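Local coordinates for protein dimethyl-sulfide monooxygenase (Hyphomicrobium sulfonivorans, PDB 6AK1) that oxidises dimethyl sulfide to methanethiol and formaldehyde with NADH and oxygen, using FMN as cofactor, as the large subunit of a two-component monooxygenase, at residues I5-F10 against P414-R419. Sequence-based numbering, arbitrary orientation.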
loop_
_atom_site.group_PDB
_atom_site.type_symbol
_atom_site.label_atom_id
_atom_site.label_comp_id
_atom_site.label_asym_id
_atom_site.label_seq_id
_atom_site.Cartn_x
_atom_site.Cartn_y
_atom_site.Cartn_z
ATOM N N ILE A 5 -5.250 -12.629 -12.215
ATOM C CA ILE A 5 -5.230 -11.202 -11.901
ATOM C C ILE A 5 -5.394 -11.010 -10.393
ATOM O O ILE A 5 -6.297 -11.585 -9.772
ATOM C CB ILE A 5 -6.321 -10.461 -12.685
ATOM C CG1 ILE A 5 -6.106 -10.659 -14.196
ATOM C CG2 ILE A 5 -6.323 -8.998 -12.336
ATOM C CD1 ILE A 5 -7.224 -10.086 -15.079
ATOM N N VAL A 6 -4.506 -10.214 -9.800
ATOM C CA VAL A 6 -4.551 -9.930 -8.370
ATOM C C VAL A 6 -5.515 -8.773 -8.129
ATOM O O VAL A 6 -5.384 -7.705 -8.739
ATOM C CB VAL A 6 -3.144 -9.608 -7.834
ATOM C CG1 VAL A 6 -3.224 -9.070 -6.405
ATOM C CG2 VAL A 6 -2.257 -10.852 -7.880
ATOM N N LEU A 7 -6.485 -8.977 -7.236
ATOM C CA LEU A 7 -7.509 -7.974 -6.954
ATOM C C LEU A 7 -7.329 -7.448 -5.536
ATOM O O LEU A 7 -7.443 -8.209 -4.571
ATOM C CB LEU A 7 -8.903 -8.569 -7.131
ATOM C CG LEU A 7 -9.136 -9.160 -8.521
ATOM C CD1 LEU A 7 -10.451 -9.926 -8.578
ATOM C CD2 LEU A 7 -9.063 -8.073 -9.598
ATOM N N ASN A 8 -7.038 -6.156 -5.416
ATOM C CA ASN A 8 -6.895 -5.483 -4.133
ATOM C C ASN A 8 -7.902 -4.345 -4.038
ATOM O O ASN A 8 -8.154 -3.645 -5.030
ATOM C CB ASN A 8 -5.489 -4.882 -3.944
ATOM C CG ASN A 8 -4.391 -5.920 -3.839
ATOM O OD1 ASN A 8 -4.628 -7.100 -3.575
ATOM N ND2 ASN A 8 -3.162 -5.465 -4.016
ATOM N N ALA A 9 -8.443 -4.134 -2.837
ATOM C CA ALA A 9 -9.203 -2.925 -2.561
ATOM C C ALA A 9 -8.270 -1.876 -1.967
ATOM O O ALA A 9 -7.544 -2.146 -1.008
ATOM C CB ALA A 9 -10.376 -3.193 -1.611
ATOM N N PHE A 10 -8.287 -0.693 -2.554
ATOM C CA PHE A 10 -7.518 0.451 -2.093
ATOM C C PHE A 10 -8.446 1.315 -1.243
ATOM O O PHE A 10 -9.533 1.709 -1.701
ATOM C CB PHE A 10 -6.969 1.203 -3.307
ATOM C CG PHE A 10 -5.906 2.223 -3.006
ATOM C CD1 PHE A 10 -4.868 1.949 -2.125
ATOM C CD2 PHE A 10 -5.918 3.448 -3.665
ATOM C CE1 PHE A 10 -3.883 2.902 -1.871
ATOM C CE2 PHE A 10 -4.928 4.406 -3.426
ATOM C CZ PHE A 10 -3.915 4.134 -2.523
ATOM N N PRO A 414 -17.532 -12.239 -11.855
ATOM C CA PRO A 414 -18.030 -13.407 -12.598
ATOM C C PRO A 414 -17.503 -13.469 -14.019
ATOM O O PRO A 414 -17.231 -14.566 -14.520
ATOM C CB PRO A 414 -19.557 -13.224 -12.569
ATOM C CG PRO A 414 -19.816 -12.365 -11.378
ATOM C CD PRO A 414 -18.657 -11.395 -11.395
ATOM N N GLU A 415 -17.349 -12.316 -14.684
ATOM C CA GLU A 415 -16.804 -12.305 -16.039
ATOM C C GLU A 415 -15.329 -12.666 -16.048
ATOM O O GLU A 415 -14.878 -13.391 -16.938
ATOM C CB GLU A 415 -17.006 -10.942 -16.693
ATOM C CG GLU A 415 -16.439 -10.852 -18.116
ATOM C CD GLU A 415 -17.156 -11.776 -19.108
ATOM O OE1 GLU A 415 -18.369 -12.018 -18.936
ATOM O OE2 GLU A 415 -16.504 -12.260 -20.054
ATOM N N LEU A 416 -14.556 -12.169 -15.067
ATOM C CA LEU A 416 -13.138 -12.528 -14.980
ATOM C C LEU A 416 -12.964 -14.007 -14.646
ATOM O O LEU A 416 -12.022 -14.647 -15.125
ATOM C CB LEU A 416 -12.412 -11.655 -13.943
ATOM C CG LEU A 416 -12.197 -10.160 -14.235
ATOM C CD1 LEU A 416 -11.523 -9.443 -13.057
ATOM C CD2 LEU A 416 -11.392 -9.944 -15.519
ATOM N N ARG A 417 -13.848 -14.563 -13.812
ATOM C CA ARG A 417 -13.767 -15.988 -13.496
ATOM C C ARG A 417 -14.058 -16.832 -14.722
ATOM O O ARG A 417 -13.377 -17.831 -14.972
ATOM C CB ARG A 417 -14.750 -16.357 -12.380
ATOM C CG ARG A 417 -14.289 -15.925 -11.015
ATOM C CD ARG A 417 -15.291 -16.270 -9.925
ATOM N NE ARG A 417 -14.797 -15.775 -8.651
ATOM C CZ ARG A 417 -15.445 -15.877 -7.502
ATOM N NH1 ARG A 417 -16.636 -16.463 -7.451
ATOM N NH2 ARG A 417 -14.892 -15.392 -6.401
ATOM N N LYS A 418 -15.074 -16.448 -15.494
ATOM C CA LYS A 418 -15.392 -17.176 -16.714
ATOM C C LYS A 418 -14.241 -17.117 -17.717
ATOM O O LYS A 418 -13.979 -18.102 -18.414
ATOM C CB LYS A 418 -16.693 -16.630 -17.308
ATOM C CG LYS A 418 -16.740 -16.591 -18.832
ATOM C CD LYS A 418 -18.186 -16.545 -19.355
ATOM C CE LYS A 418 -18.219 -16.614 -20.872
ATOM N NZ LYS A 418 -17.298 -15.583 -21.449
ATOM N N ARG A 419 -13.521 -16.000 -17.779
ATOM C CA ARG A 419 -12.330 -15.903 -18.623
ATOM C C ARG A 419 -11.095 -16.551 -18.004
ATOM O O ARG A 419 -10.014 -16.463 -18.600
ATOM C CB ARG A 419 -12.009 -14.437 -18.936
ATOM C CG ARG A 419 -13.126 -13.695 -19.627
ATOM C CD ARG A 419 -12.746 -12.258 -19.920
ATOM N NE ARG A 419 -13.842 -11.556 -20.576
ATOM C CZ ARG A 419 -13.699 -10.436 -21.273
ATOM N NH1 ARG A 419 -12.493 -9.893 -21.414
ATOM N NH2 ARG A 419 -14.764 -9.872 -21.840
#
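In the TIM barrel of this luciferase-like monooxygenase, the first strand meets the end of a late outer helix where Leu-416 reaches Ile-5 and Leu-7. Parallel pairing of strand 6-12 with 393-397 joins the first strand of the barrel to the last, and helix 403-418, which follows 393-397, packs on the outside of that seam. Leu-416 divides its two methyls between the strand residues: CD2 lies 4.2 Å from CD1 of Ile-5, and CD1 lies 4.5 Å from CD2 of Leu-7. The side chains of Ile-5 and Leu-416 cross at about a right angle and meet methyl to methyl. In Leu-416, CG lies anti to the carbonyl carbon and beside the backbone N (chi1 -69°), and with chi2 near 180° the fork is held out toward the strand. Ile-5 and Leu-7, two residues apart, both direct their CB toward the helix. Beta-branched isoleucine suits the extended backbone leading into the strand, while leucine, branched only at CG, can offer a methyl to each strand residue without crowding the helix backbone. Phe-408 and Val-413 of the same helix and Leu-382 and Val-386 of helix 375-388 extend this buried layer. Just past the last turn, Arg-419 NE forms a hydrogen-bonded salt bridge to OE2 of Glu-415 at 2.8 Å and 164°, in the guanidinium plane and on the anti lone pair of the carboxylate. NH1 of Arg-419 also makes salt bridges to Asp-380 and Glu-383, tying the end of helix 403-418 to helix 375-388. Between strand and helix the contact is purely apolar, and its modest 100 Å² of buried surface implies hydrophobic packing without a directional bond to fix the spacing.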